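Local coordinates for protein phosphoribosylaminoimidazole-succinocarboxamide synthase (Pyrococcus horikoshii, PDB 3U55) that catalyses the ATP-dependent joining of L-aspartate to a carboxylated aminoimidazole ribonucleotide, giving SAICAR in de novo purine biosynthesis, at residues 21-27 / 76-82; 56-60 / 188-192; 99-104 / 116-120. All coordinates share one frame; numbering follows the deposited sequence. Where two conformers were deposited one is given.

Contact 1: residues 21-27 / 76-82; sequences DKLIMEF and NRLIVEK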
loop_
_atom_site.group_PDB
_atom_site.type_symbol
_atom_site.label_atom_id
_atom_site.label_comp_id
_atom_site.label_asym_id
_atom_site.label_seq_id
_atom_site.Cartn_x
_atom_site.Cartn_y
_atom_site.Cartn_z
ATOM N N ASP A 21 18.740 -24.353 -15.614
ATOM C CA ASP A 21 17.358 -24.818 -15.716
ATOM C C ASP A 21 16.708 -25.090 -14.364
ATOM O O ASP A 21 15.491 -24.952 -14.217
ATOM C CB ASP A 21 17.285 -26.089 -16.569
ATOM C CG ASP A 21 17.680 -25.852 -18.012
ATOM O OD1 ASP A 21 18.600 -26.547 -18.493
ATOM O OD2 ASP A 21 17.073 -24.972 -18.664
ATOM N N LYS A 22 17.519 -25.491 -13.388
ATOM C CA LYS A 22 16.997 -25.950 -12.105
ATOM C C LYS A 22 17.948 -25.710 -10.941
ATOM O O LYS A 22 19.135 -25.428 -11.125
ATOM C CB LYS A 22 16.608 -27.437 -12.182
ATOM C CG LYS A 22 17.739 -28.370 -12.606
ATOM C CD LYS A 22 17.294 -29.828 -12.671
ATOM C CE LYS A 22 16.344 -30.104 -13.836
ATOM N NZ LYS A 22 16.998 -29.930 -15.168
ATOM N N LEU A 23 17.405 -25.813 -9.734
ATOM C CA LEU A 23 18.202 -25.731 -8.519
ATOM C C LEU A 23 17.554 -26.541 -7.400
ATOM O O LEU A 23 16.455 -27.077 -7.559
ATOM C CB LEU A 23 18.439 -24.275 -8.092
ATOM C CG LEU A 23 17.289 -23.366 -7.645
ATOM C CD1 LEU A 23 17.846 -22.259 -6.767
ATOM C CD2 LEU A 23 16.542 -22.776 -8.841
ATOM N N ILE A 24 18.259 -26.643 -6.281
ATOM C CA ILE A 24 17.732 -27.331 -5.111
ATOM C C ILE A 24 17.154 -26.319 -4.138
ATOM O O ILE A 24 17.813 -25.342 -3.778
ATOM C CB ILE A 24 18.819 -28.180 -4.402
ATOM C CG1 ILE A 24 19.280 -29.341 -5.296
ATOM C CG2 ILE A 24 18.330 -28.660 -3.021
ATOM C CD1 ILE A 24 18.213 -30.387 -5.625
ATOM N N MET A 25 15.913 -26.548 -3.731
ATOM C CA MET A 25 15.340 -25.810 -2.617
ATOM C C MET A 25 15.302 -26.738 -1.411
ATOM O O MET A 25 14.627 -27.769 -1.433
ATOM C CB MET A 25 13.944 -25.291 -2.949
ATOM C CG MET A 25 13.303 -24.478 -1.827
ATOM S SD MET A 25 11.773 -23.676 -2.366
ATOM C CE MET A 25 10.711 -25.085 -2.635
ATOM N N GLU A 26 16.034 -26.358 -0.368
ATOM C CA GLU A 26 16.206 -27.196 0.820
ATOM C C GLU A 26 15.561 -26.546 2.038
ATOM O O GLU A 26 15.839 -25.395 2.345
ATOM C CB GLU A 26 17.696 -27.446 1.065
ATOM C CG GLU A 26 18.021 -28.295 2.290
ATOM C CD GLU A 26 19.509 -28.358 2.565
ATOM O OE1 GLU A 26 19.921 -27.969 3.679
ATOM O OE2 GLU A 26 20.267 -28.782 1.666
ATOM N N PHE A 27 14.696 -27.295 2.720
ATOM C CA PHE A 27 13.971 -26.789 3.885
ATOM C C PHE A 27 14.731 -27.130 5.167
ATOM O O PHE A 27 15.116 -28.279 5.378
ATOM C CB PHE A 27 12.566 -27.390 3.941
ATOM C CG PHE A 27 11.651 -26.940 2.823
ATOM C CD1 PHE A 27 10.592 -26.080 3.085
ATOM C CD2 PHE A 27 11.834 -27.394 1.521
ATOM C CE1 PHE A 27 9.731 -25.670 2.066
ATOM C CE2 PHE A 27 10.983 -26.988 0.493
ATOM C CZ PHE A 27 9.928 -26.127 0.767
ATOM N N ASN A 76 14.864 -33.308 2.796
ATOM C CA ASN A 76 14.085 -32.069 2.794
ATOM C C ASN A 76 14.370 -31.217 1.560
ATOM O O ASN A 76 14.259 -29.988 1.613
ATOM C CB ASN A 76 14.408 -31.237 4.034
ATOM C CG ASN A 76 14.091 -31.952 5.330
ATOM O OD1 ASN A 76 13.463 -33.014 5.339
ATOM N ND2 ASN A 76 14.522 -31.364 6.439
ATOM N N ARG A 77 14.736 -31.873 0.463
ATOM C CA ARG A 77 15.174 -31.196 -0.760
ATOM C C ARG A 77 14.157 -31.337 -1.885
ATOM O O ARG A 77 13.676 -32.446 -2.165
ATOM C CB ARG A 77 16.520 -31.763 -1.235
ATOM C CG ARG A 77 17.677 -31.591 -0.265
ATOM C CD ARG A 77 18.938 -32.256 -0.805
ATOM N NE ARG A 77 18.760 -33.693 -1.002
ATOM C CZ ARG A 77 19.079 -34.615 -0.097
ATOM N NH1 ARG A 77 19.592 -34.252 1.070
ATOM N NH2 ARG A 77 18.879 -35.899 -0.358
ATOM N N LEU A 78 13.836 -30.214 -2.526
ATOM C CA LEU A 78 13.007 -30.201 -3.721
ATOM C C LEU A 78 13.859 -29.721 -4.886
ATOM O O LEU A 78 14.732 -28.873 -4.713
ATOM C CB LEU A 78 11.795 -29.270 -3.564
ATOM C CG LEU A 78 10.753 -29.459 -2.455
ATOM C CD1 LEU A 78 9.442 -28.760 -2.851
ATOM C CD2 LEU A 78 10.507 -30.926 -2.164
ATOM N N ILE A 79 13.609 -30.277 -6.065
ATOM C CA ILE A 79 14.184 -29.750 -7.294
ATOM C C ILE A 79 13.152 -28.808 -7.893
ATOM O O ILE A 79 11.998 -29.186 -8.084
ATOM C CB ILE A 79 14.539 -30.849 -8.303
ATOM C CG1 ILE A 79 15.443 -31.902 -7.651
ATOM C CG2 ILE A 79 15.250 -30.239 -9.514
ATOM C CD1 ILE A 79 15.532 -33.191 -8.432
ATOM N N VAL A 80 13.588 -27.580 -8.157
ATOM C CA VAL A 80 12.716 -26.510 -8.623
ATOM C C VAL A 80 13.306 -25.842 -9.865
ATOM O O VAL A 80 14.522 -25.858 -10.074
ATOM C CB VAL A 80 12.422 -25.451 -7.501
ATOM C CG1 VAL A 80 11.688 -26.093 -6.320
ATOM C CG2 VAL A 80 13.703 -24.751 -7.026
ATOM N N GLU A 81 12.425 -25.285 -10.690
ATOM C CA GLU A 81 12.801 -24.565 -11.900
ATOM C C GLU A 81 13.468 -23.235 -11.541
ATOM O O GLU A 81 12.994 -22.521 -10.652
ATOM C CB GLU A 81 11.535 -24.318 -12.717
ATOM C CG GLU A 81 11.740 -23.687 -14.076
ATOM C CD GLU A 81 10.426 -23.439 -14.796
ATOM O OE1 GLU A 81 9.353 -23.626 -14.178
ATOM O OE2 GLU A 81 10.467 -23.055 -15.982
ATOM N N LYS A 82 14.572 -22.912 -12.212
ATOM C CA LYS A 82 15.182 -21.585 -12.089
ATOM C C LYS A 82 14.307 -20.532 -12.773
ATOM O O LYS A 82 13.822 -20.747 -13.885
ATOM C CB LYS A 82 16.603 -21.559 -12.677
ATOM C CG LYS A 82 17.368 -20.267 -12.391
ATOM C CD LYS A 82 18.773 -20.261 -12.985
ATOM C CE LYS A 82 19.534 -19.027 -12.517
ATOM N NZ LYS A 82 20.882 -18.891 -13.143
HETATM O O HOH W 1 14.139 -22.510 -15.929
#
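Val80 lies opposite Leu23 and spreads its two methyls over different neighbours. CG2 meets CG of Leu23 at 3.9 Å, the two side chains crossing at a slant, while CG1 turns to Met25 and touches its CE, also at 3.9 Å. The backbones of Leu23 and Val80 form a hydrogen-bonded antiparallel pair: Leu23 N to Val80 O is 2.9 Å and Val80 N to Leu23 O 3.0 Å, with both donors lying close to the line of the carbonyl they address. With CG set between its backbone N and carbonyl carbon (chi1 65°), Leu23 brings CD2 to 3.7 Å from CA of Lys82, where the strand runs out into a loop. There Lys82 N donates to Asp21 O, and a water gives hydrogen bonds to both Asp21 O and Lys82 O.

These are the two central strands, 22-27 and 77-81, of a four-stranded antiparallel sheet, with 13-17 beyond one and 69-72 beyond the other. Met25 stands up from the same face as Leu23 and Val80. Its chain is extended until the bend at chi3 (67°), which folds CE over so that it sits against Leu78 CD1 as well as Val80. Beneath, Met25 and Leu78 exchange backbone bonds of 2.8 Å from each N to the other's O. Leu78 also places CG against CE2 of the Phe27 ring, obliquely, and Asn76 O, which accepts from Phe27 N, lies at the edge of that ring, 3.6 Å from CD2. Helix 45-62 packs here, Val54 against Leu78 and Ala50 against Phe27. The reverse face carries Ile24 and Ile79, which meet through CD1 and CG1 at 3.8 Å.

Contact 2: residues 56-60 / 188-192; sequences FFKLL and LADEI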
loop_
_atom_site.group_PDB
_atom_site.type_symbol
_atom_site.label_atom_id
_atom_site.label_comp_id
_atom_site.label_asym_id
_atom_site.label_seq_id
_atom_site.Cartn_x
_atom_site.Cartn_y
_atom_site.Cartn_z
ATOM N N PHE A 56 0.876 -29.315 -1.849
ATOM C CA PHE A 56 0.188 -28.140 -2.381
ATOM C C PHE A 56 0.564 -27.832 -3.829
ATOM O O PHE A 56 -0.317 -27.541 -4.633
ATOM C CB PHE A 56 0.391 -26.915 -1.486
ATOM C CG PHE A 56 -0.273 -27.026 -0.128
ATOM C CD1 PHE A 56 -1.629 -27.338 -0.015
ATOM C CD2 PHE A 56 0.454 -26.783 1.035
ATOM C CE1 PHE A 56 -2.246 -27.424 1.242
ATOM C CE2 PHE A 56 -0.146 -26.857 2.288
ATOM C CZ PHE A 56 -1.500 -27.184 2.396
ATOM N N PHE A 57 1.855 -27.896 -4.163
ATOM C CA PHE A 57 2.297 -27.674 -5.554
ATOM C C PHE A 57 1.637 -28.646 -6.525
ATOM O O PHE A 57 1.189 -28.243 -7.601
ATOM C CB PHE A 57 3.817 -27.780 -5.711
ATOM C CG PHE A 57 4.590 -26.611 -5.144
ATOM C CD1 PHE A 57 4.129 -25.305 -5.279
ATOM C CD2 PHE A 57 5.814 -26.826 -4.507
ATOM C CE1 PHE A 57 4.863 -24.230 -4.761
ATOM C CE2 PHE A 57 6.555 -25.761 -3.988
ATOM C CZ PHE A 57 6.079 -24.463 -4.112
ATOM N N LYS A 58 1.592 -29.924 -6.150
ATOM C CA LYS A 58 0.974 -30.945 -6.998
ATOM C C LYS A 58 -0.512 -30.669 -7.209
ATOM O O LYS A 58 -1.008 -30.766 -8.334
ATOM C CB LYS A 58 1.194 -32.346 -6.419
ATOM C CG LYS A 58 2.593 -32.893 -6.658
ATOM C CD LYS A 58 2.806 -34.199 -5.904
ATOM C CE LYS A 58 4.117 -34.860 -6.307
ATOM N NZ LYS A 58 4.420 -36.046 -5.454
ATOM N N LEU A 59 -1.208 -30.290 -6.135
ATOM C CA LEU A 59 -2.627 -29.926 -6.220
ATOM C C LEU A 59 -2.867 -28.741 -7.169
ATOM O O LEU A 59 -3.764 -28.781 -8.019
ATOM C CB LEU A 59 -3.193 -29.633 -4.822
ATOM C CG LEU A 59 -4.599 -29.029 -4.702
ATOM C CD1 LEU A 59 -5.685 -30.057 -5.009
ATOM C CD2 LEU A 59 -4.791 -28.452 -3.302
ATOM N N LEU A 60 -2.059 -27.694 -7.027
ATOM C CA LEU A 60 -2.188 -26.504 -7.877
ATOM C C LEU A 60 -1.887 -26.805 -9.344
ATOM O O LEU A 60 -2.574 -26.307 -10.244
ATOM C CB LEU A 60 -1.304 -25.374 -7.346
ATOM C CG LEU A 60 -1.684 -24.878 -5.950
ATOM C CD1 LEU A 60 -0.646 -23.896 -5.444
ATOM C CD2 LEU A 60 -3.076 -24.234 -5.974
ATOM N N LEU A 188 4.590 -19.680 -10.116
ATOM C CA LEU A 188 4.560 -19.685 -8.653
ATOM C C LEU A 188 5.820 -20.351 -8.102
ATOM O O LEU A 188 6.169 -21.467 -8.509
ATOM C CB LEU A 188 3.313 -20.415 -8.153
ATOM C CG LEU A 188 3.116 -20.431 -6.640
ATOM C CD1 LEU A 188 3.045 -19.007 -6.130
ATOM C CD2 LEU A 188 1.867 -21.212 -6.258
ATOM N N ALA A 189 6.496 -19.666 -7.183
ATOM C CA ALA A 189 7.776 -20.136 -6.643
ATOM C C ALA A 189 7.744 -20.291 -5.120
ATOM O O ALA A 189 6.681 -20.543 -4.546
ATOM C CB ALA A 189 8.906 -19.202 -7.083
ATOM N N ASP A 190 8.911 -20.161 -4.479
ATOM C CA ASP A 190 9.047 -20.270 -3.019
ATOM C C ASP A 190 8.378 -21.545 -2.471
ATOM O O ASP A 190 8.552 -22.633 -3.044
ATOM C CB ASP A 190 8.551 -18.986 -2.310
ATOM C CG ASP A 190 9.069 -18.864 -0.879
ATOM O OD1 ASP A 190 8.242 -18.771 0.054
ATOM O OD2 ASP A 190 10.302 -18.875 -0.682
ATOM N N GLU A 191 7.623 -21.411 -1.381
ATOM C CA GLU A 191 7.036 -22.557 -0.680
ATOM C C GLU A 191 5.569 -22.305 -0.351
ATOM O O GLU A 191 5.095 -21.165 -0.416
ATOM C CB GLU A 191 7.810 -22.837 0.624
ATOM C CG GLU A 191 7.594 -21.780 1.711
ATOM C CD GLU A 191 8.323 -22.078 3.017
ATOM O OE1 GLU A 191 7.910 -22.996 3.758
ATOM O OE2 GLU A 191 9.304 -21.370 3.310
ATOM N N ILE A 192 4.859 -23.372 0.004
ATOM C CA ILE A 192 3.511 -23.257 0.561
ATOM C C ILE A 192 3.455 -24.201 1.754
ATOM O O ILE A 192 3.454 -25.422 1.585
ATOM C CB ILE A 192 2.392 -23.609 -0.460
ATOM C CG1 ILE A 192 2.497 -22.747 -1.722
ATOM C CG2 ILE A 192 1.008 -23.441 0.181
ATOM C CD1 ILE A 192 1.543 -23.158 -2.830
#
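Ile192 meets three side chains of helix 45-62 through apolar contacts. Its CD1 meets CD1 of Leu60 tip to tip at 3.5 Å, tighter than methyls usually pack. Ile192 CG2, anti to the backbone N, is thereby directed at the Phe56 ring and approaches CD2 at 3.5 Å. The third partner is Phe57, whose CE1 comes obliquely to within 4.0 Å of Ile192 CD1. Leu188 adds a further methyl contact, its CD2 lying 3.8 Å from Leu60 CD1 as the two side chains cross at about a right angle.

A second kind of contact sets ring edges against backbone carbonyls. Phe57 CZ points at Asp190 O, 3.3 Å away and in the plane of the ring, and Phe56 CD2 approaches Ile192 O equally closely, again edge-on. No hydrogen bond joins the two segments, although Ser53 OG, one helical turn before Phe57, is bonded to Ile192 N.

From the end of strand 186-188 the chain passes along helix 45-62 as residues 188-192. Phe56 also reaches Leu160 and Leu164 of helix 143-165, and Leu188 packs on Leu176 and Phe178 of strand 169-180.

Contact 3: residues 99-104 / 116-120; sequences SLKKRL and IVELY. With SO4 (sulfate ion), chain B; ACT (acetate ion), chain D.
Leu100 and Ile116 meet tip to tip, joining a short 3-10 turn to strand 111-121 of the six-stranded antiparallel sheet of SAICAR synthetase. This is the close-packed part. Ile116 CD1 lies 3.9 Å from Leu100 CD2 and 4.1 Å from Leu104 CD1, so one methyl meets the tips of both leucines. The end of the turn and the loop after it, which carry Leu100 and Leu104, are drawn together at Leu100 O, which accepts from the backbone N of Arg103 and of Leu104. His135 of the second subunit packs on Ile116 as well.

Further along the strand, the packing gives way largely to water and ions. Arg103 and Glu118 do not form a salt bridge. Instead a water accepts from Arg103 NE at 2.8 Å, is hydrogen-bonded to Ser99 OG, and appears to donate to Glu118 OE2, an atom whose position is less certain. The NH1/NH2 edge of the Arg103 guanidinium takes an acetate oxygen in its fork, with NH1 and NH2 each 3.1 Å from acetate O; NH1 is also bonded to Met130 O of the second subunit. Ser99 N donates to sulfate O1 at 2.8 Å, and Arg93 and Arg198 hold the same ion, consistent with a pocket for a phosphate group. Arg93 also forms a salt bridge with Glu118 OE1, to which Tyr120 OH donates at 2.6 Å, meeting it from above the carboxylate plane.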
loop_
_atom_site.group_PDB
_atom_site.type_symbol
_atom_site.label_atom_id
_atom_site.label_comp_id
_atom_site.label_asym_id
_atom_site.label_seq_id
_atom_site.Cartn_x
_atom_site.Cartn_y
_atom_site.Cartn_z
ATOM N N SER A 99 -0.785 -8.430 10.234
ATOM C CA SER A 99 -0.550 -7.004 9.956
ATOM C C SER A 99 -1.793 -6.253 9.475
ATOM O O SER A 99 -1.856 -5.030 9.569
ATOM C CB SER A 99 0.604 -6.817 8.953
ATOM O OG SER A 99 0.181 -7.045 7.616
ATOM N N LEU A 100 -2.782 -6.982 8.962
ATOM C CA LEU A 100 -4.003 -6.345 8.468
ATOM C C LEU A 100 -4.733 -5.572 9.569
ATOM O O LEU A 100 -5.367 -4.549 9.297
ATOM C CB LEU A 100 -4.937 -7.362 7.801
ATOM C CG LEU A 100 -6.182 -6.804 7.091
ATOM C CD1 LEU A 100 -5.827 -5.763 6.027
ATOM C CD2 LEU A 100 -7.008 -7.935 6.489
ATOM N N LYS A 101 -4.633 -6.062 10.803
ATOM C CA LYS A 101 -5.243 -5.403 11.966
ATOM C C LYS A 101 -4.699 -3.996 12.214
ATOM O O LYS A 101 -5.330 -3.199 12.905
ATOM C CB LYS A 101 -5.043 -6.249 13.230
ATOM C CG LYS A 101 -5.748 -7.607 13.214
ATOM C CD LYS A 101 -5.544 -8.365 14.528
ATOM C CE LYS A 101 -4.066 -8.640 14.801
ATOM N NZ LYS A 101 -3.873 -9.554 15.957
ATOM N N LYS A 102 -3.524 -3.702 11.659
ATOM C CA LYS A 102 -2.909 -2.384 11.784
ATOM C C LYS A 102 -3.199 -1.505 10.565
ATOM O O LYS A 102 -2.770 -0.353 10.500
ATOM C CB LYS A 102 -1.396 -2.523 12.014
ATOM C CG LYS A 102 -1.025 -3.145 13.359
ATOM C CD LYS A 102 0.411 -3.659 13.372
ATOM N N ARG A 103 -3.942 -2.046 9.606
ATOM C CA ARG A 103 -4.275 -1.305 8.400
ATOM C C ARG A 103 -5.764 -0.993 8.291
ATOM O O ARG A 103 -6.137 0.080 7.820
ATOM C CB ARG A 103 -3.800 -2.059 7.162
ATOM C CG ARG A 103 -3.533 -1.157 5.979
ATOM C CD ARG A 103 -2.930 -1.930 4.821
ATOM N NE ARG A 103 -1.663 -2.560 5.175
ATOM C CZ ARG A 103 -0.474 -1.969 5.097
ATOM N NH1 ARG A 103 -0.360 -0.710 4.682
ATOM N NH2 ARG A 103 0.608 -2.644 5.447
ATOM N N LEU A 104 -6.597 -1.941 8.723
ATOM C CA LEU A 104 -8.048 -1.783 8.774
ATOM C C LEU A 104 -8.522 -2.060 10.202
ATOM O O LEU A 104 -8.050 -3.012 10.827
ATOM C CB LEU A 104 -8.741 -2.747 7.797
ATOM C CG LEU A 104 -8.535 -2.517 6.291
ATOM C CD1 LEU A 104 -9.310 -3.543 5.488
ATOM C CD2 LEU A 104 -8.958 -1.106 5.885
ATOM N N ILE A 116 -8.622 -10.050 0.139
ATOM C CA ILE A 116 -7.720 -8.905 -0.046
ATOM C C ILE A 116 -6.397 -9.428 -0.618
ATOM O O ILE A 116 -5.892 -10.455 -0.174
ATOM C CB ILE A 116 -7.461 -8.169 1.303
ATOM C CG1 ILE A 116 -8.710 -7.396 1.740
ATOM C CG2 ILE A 116 -6.246 -7.224 1.203
ATOM C CD1 ILE A 116 -8.627 -6.815 3.151
ATOM N N VAL A 117 -5.846 -8.733 -1.607
ATOM C CA VAL A 117 -4.500 -9.066 -2.107
ATOM C C VAL A 117 -3.593 -7.880 -1.823
ATOM O O VAL A 117 -3.939 -6.736 -2.141
ATOM C CB VAL A 117 -4.491 -9.408 -3.627
ATOM C CG1 VAL A 117 -3.072 -9.771 -4.110
ATOM C CG2 VAL A 117 -5.457 -10.550 -3.931
ATOM N N GLU A 118 -2.453 -8.154 -1.191
ATOM C CA GLU A 118 -1.479 -7.122 -0.863
ATOM C C GLU A 118 -0.158 -7.455 -1.525
ATOM O O GLU A 118 0.252 -8.621 -1.565
ATOM C CB GLU A 118 -1.272 -7.007 0.650
ATOM C CG GLU A 118 -2.514 -6.551 1.417
ATOM C CD GLU A 118 -2.390 -6.740 2.923
ATOM O OE1 GLU A 118 -1.422 -7.376 3.393
ATOM O OE2 GLU A 118 -3.287 -6.271 3.646
ATOM N N LEU A 119 0.494 -6.429 -2.060
ATOM C CA LEU A 119 1.825 -6.593 -2.646
ATOM C C LEU A 119 2.855 -5.973 -1.721
ATOM O O LEU A 119 2.669 -4.850 -1.247
ATOM C CB LEU A 119 1.897 -5.912 -4.016
ATOM C CG LEU A 119 0.833 -6.324 -5.042
ATOM C CD1 LEU A 119 0.874 -5.423 -6.275
ATOM C CD2 LEU A 119 1.031 -7.782 -5.438
ATOM N N TYR A 120 3.933 -6.711 -1.470
ATOM C CA TYR A 120 5.046 -6.226 -0.662
ATOM C C TYR A 120 6.317 -6.270 -1.481
ATOM O O TYR A 120 6.591 -7.244 -2.178
ATOM C CB TYR A 120 5.211 -7.033 0.629
ATOM C CG TYR A 120 4.057 -6.842 1.574
ATOM C CD1 TYR A 120 4.088 -5.842 2.548
ATOM C CD2 TYR A 120 2.915 -7.643 1.478
ATOM C CE1 TYR A 120 3.020 -5.640 3.404
ATOM C CE2 TYR A 120 1.840 -7.454 2.334
ATOM C CZ TYR A 120 1.902 -6.454 3.298
ATOM O OH TYR A 120 0.841 -6.255 4.143
HETATM S S SO4 B . 1.454 -10.561 8.210
HETATM O O1 SO4 B . 0.034 -10.502 8.507
HETATM O O2 SO4 B . 1.928 -11.939 8.255
HETATM O O3 SO4 B . 1.662 -9.983 6.882
HETATM O O4 SO4 B . 2.191 -9.792 9.206
HETATM C C ACT D . 3.764 -1.006 5.327
HETATM O O ACT D . 2.779 -0.566 4.702
HETATM O OXT ACT D . 4.605 -1.619 4.639
HETATM C CH3 ACT D . 3.923 -0.814 6.807
HETATM O O HOH W 2 -1.856 -5.223 6.034
#

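In the fold
Contacts 1 and 2 adjoin, their centres 12 Å apart, and touch directly: Met25 CE lies 3.3 Å from Asp190 O, and Phe27 CE1 is 3.7 Å from Glu191 OE1. Lys13 lies at this seam, forming salt bridges with Asp190 and Glu191 and packing on Met25 and Phe27. Helix 45-62 serves both contacts, backing the sheet of contact 1 and supplying one segment of contact 2. Contact 3 is remote, its centre about 30 Å from that of contact 1, across the middle of the chain, and about 22 Å from that of contact 2. It alone of the three includes bound ions, the sulfate and acetate, and reaches the second subunit.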